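Long-range contact in type C neurotoxin (Clostridium botulinum, PDB 4F83), which probably binds receptors on the nerve-cell surface through this receptor-binding portion, as in other clostridial neurotoxins: residues A25-E30 with I52-N57. Residues are numbered along the deposited sequence; the frame is centred on the assembly and turned at random.
Sequences AEVRLE and IIVNLN
Ile-53 packs against the side chains of Arg-28 and Glu-30. Its CB lies 4.1 Å from the Arg-28 carbonyl O. Of its two branches, CG2 lies oblique to the guanidinium, 4.3 Å from Arg-28 NH2, while CG1, beside the backbone N (chi1 -61°) and so opposite the carbonyl carbon, carries CD1 to the Glu-30 carboxylate as a whole, 3.6 Å from both Glu-30 OE1 and OE2. Isoleucine suits this place because its branches give the long polar chains an apolar bed. Arg-28, bent at chi3, offers its guanidinium edge in plane to two acids: NH1 meets Glu-26 OE2 at 3.5 Å, and NE makes a longer salt bridge to Glu-30 OE1. Beneath this row the backbones pair antiparallel, Arg-28 and Ile-53 exchanging two nearly straight hydrogen bonds, in the lectin-like receptor-binding domain of the concanavalin clan; 26-30 is an outer strand of a three-stranded sheet. Glu-26 runs beside Asn-55, its OE1 3.7 Å from Asn-55 CB, and Asn-55 OD1 is hydrogen-bonded to Thr-178 OG1 of the next strand, 178-181, and to Lys-177 NZ just before it. On the other face, beta-branched and so well suited to extended strands, Val-27 and Ile-52 lie side by side, Val-27 CG1 4.1 Å from Ile-52 CG2, and Val-27 also packs on Leu-10 of strand 6-13.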
loop_
_atom_site.group_PDB
_atom_site.type_symbol
_atom_site.label_atom_id
_atom_site.label_comp_id
_atom_site.label_asym_id
_atom_site.label_seq_id
_atom_site.Cartn_x
_atom_site.Cartn_y
_atom_site.Cartn_z
ATOM N N ALA A 25 -17.415 -11.534 20.471
ATOM C CA ALA A 25 -17.805 -10.147 20.695
ATOM C C ALA A 25 -19.029 -9.803 19.832
ATOM O O ALA A 25 -19.182 -10.323 18.729
ATOM C CB ALA A 25 -16.608 -9.201 20.341
ATOM N N GLU A 26 -19.911 -8.952 20.354
ATOM C CA GLU A 26 -20.981 -8.375 19.547
ATOM C C GLU A 26 -20.353 -7.361 18.591
ATOM O O GLU A 26 -19.535 -6.554 19.000
ATOM C CB GLU A 26 -21.984 -7.664 20.436
ATOM C CG GLU A 26 -23.223 -7.167 19.708
ATOM C CD GLU A 26 -24.252 -6.586 20.669
ATOM O OE1 GLU A 26 -23.859 -5.936 21.666
ATOM O OE2 GLU A 26 -25.455 -6.786 20.433
ATOM N N VAL A 27 -20.738 -7.437 17.320
ATOM C CA VAL A 27 -20.188 -6.556 16.279
ATOM C C VAL A 27 -21.338 -6.017 15.437
ATOM O O VAL A 27 -21.967 -6.765 14.679
ATOM C CB VAL A 27 -19.180 -7.303 15.390
ATOM C CG1 VAL A 27 -18.578 -6.365 14.348
ATOM C CG2 VAL A 27 -18.067 -7.923 16.247
ATOM N N ARG A 28 -21.624 -4.725 15.588
ATOM C CA ARG A 28 -22.778 -4.122 14.913
ATOM C C ARG A 28 -22.310 -3.057 13.940
ATOM O O ARG A 28 -21.505 -2.192 14.307
ATOM C CB ARG A 28 -23.751 -3.516 15.925
ATOM C CG ARG A 28 -24.983 -2.864 15.273
ATOM C CD ARG A 28 -26.156 -2.730 16.230
ATOM N NE ARG A 28 -25.838 -1.924 17.405
ATOM C CZ ARG A 28 -25.526 -2.424 18.602
ATOM N NH1 ARG A 28 -25.482 -3.740 18.790
ATOM N NH2 ARG A 28 -25.251 -1.607 19.616
ATOM N N LEU A 29 -22.807 -3.135 12.701
ATOM C CA LEU A 29 -22.469 -2.166 11.650
ATOM C C LEU A 29 -23.589 -1.145 11.517
ATOM O O LEU A 29 -24.759 -1.516 11.491
ATOM C CB LEU A 29 -22.272 -2.885 10.314
ATOM C CG LEU A 29 -20.936 -3.542 9.981
ATOM C CD1 LEU A 29 -20.494 -4.557 11.016
ATOM C CD2 LEU A 29 -21.023 -4.192 8.622
ATOM N N GLU A 30 -23.231 0.134 11.446
ATOM C CA GLU A 30 -24.205 1.220 11.319
ATOM C C GLU A 30 -23.855 2.142 10.155
ATOM O O GLU A 30 -22.680 2.423 9.899
ATOM C CB GLU A 30 -24.285 2.043 12.605
ATOM C CG GLU A 30 -24.812 1.278 13.802
ATOM C CD GLU A 30 -25.043 2.160 15.017
ATOM O OE1 GLU A 30 -25.802 1.728 15.924
ATOM O OE2 GLU A 30 -24.462 3.274 15.082
ATOM N N ILE A 52 -18.745 1.126 13.382
ATOM C CA ILE A 52 -18.754 -0.254 13.819
ATOM C C ILE A 52 -18.682 -0.240 15.342
ATOM O O ILE A 52 -17.795 0.360 15.917
ATOM C CB ILE A 52 -17.569 -1.071 13.210
ATOM C CG1 ILE A 52 -17.685 -1.115 11.678
ATOM C CG2 ILE A 52 -17.513 -2.494 13.807
ATOM C CD1 ILE A 52 -16.487 -1.731 10.986
ATOM N N ILE A 53 -19.651 -0.867 15.996
ATOM C CA ILE A 53 -19.689 -0.877 17.443
ATOM C C ILE A 53 -19.394 -2.292 17.911
ATOM O O ILE A 53 -20.138 -3.209 17.616
ATOM C CB ILE A 53 -21.074 -0.376 17.987
ATOM C CG1 ILE A 53 -21.327 1.066 17.525
ATOM C CG2 ILE A 53 -21.113 -0.420 19.510
ATOM C CD1 ILE A 53 -22.735 1.531 17.765
ATOM N N VAL A 54 -18.283 -2.457 18.603
ATOM C CA VAL A 54 -17.900 -3.748 19.170
ATOM C C VAL A 54 -18.166 -3.749 20.659
ATOM O O VAL A 54 -17.733 -2.841 21.370
ATOM C CB VAL A 54 -16.400 -4.061 18.885
ATOM C CG1 VAL A 54 -15.984 -5.373 19.543
ATOM C CG2 VAL A 54 -16.168 -4.127 17.361
ATOM N N ASN A 55 -18.888 -4.778 21.133
ATOM C CA ASN A 55 -19.045 -5.016 22.556
ATOM C C ASN A 55 -18.417 -6.332 22.972
ATOM O O ASN A 55 -18.915 -7.413 22.621
ATOM C CB ASN A 55 -20.537 -4.954 22.966
ATOM C CG ASN A 55 -20.971 -3.548 23.262
ATOM O OD1 ASN A 55 -20.704 -3.023 24.343
ATOM N ND2 ASN A 55 -21.555 -2.890 22.269
ATOM N N LEU A 56 -17.317 -6.243 23.719
ATOM C CA LEU A 56 -16.620 -7.435 24.181
ATOM C C LEU A 56 -17.431 -8.128 25.231
ATOM O O LEU A 56 -18.156 -7.476 25.984
ATOM C CB LEU A 56 -15.256 -7.079 24.776
ATOM C CG LEU A 56 -14.249 -6.420 23.847
ATOM C CD1 LEU A 56 -12.981 -6.118 24.636
ATOM C CD2 LEU A 56 -13.952 -7.321 22.675
ATOM N N ASN A 57 -17.311 -9.463 25.271
ATOM C CA ASN A 57 -17.738 -10.232 26.430
ATOM C C ASN A 57 -16.948 -9.646 27.568
ATOM O O ASN A 57 -15.713 -9.758 27.622
ATOM C CB ASN A 57 -17.419 -11.721 26.266
ATOM C CG ASN A 57 -17.681 -12.511 27.529
ATOM O OD1 ASN A 57 -17.456 -12.030 28.636
ATOM N ND2 ASN A 57 -18.168 -13.736 27.370
#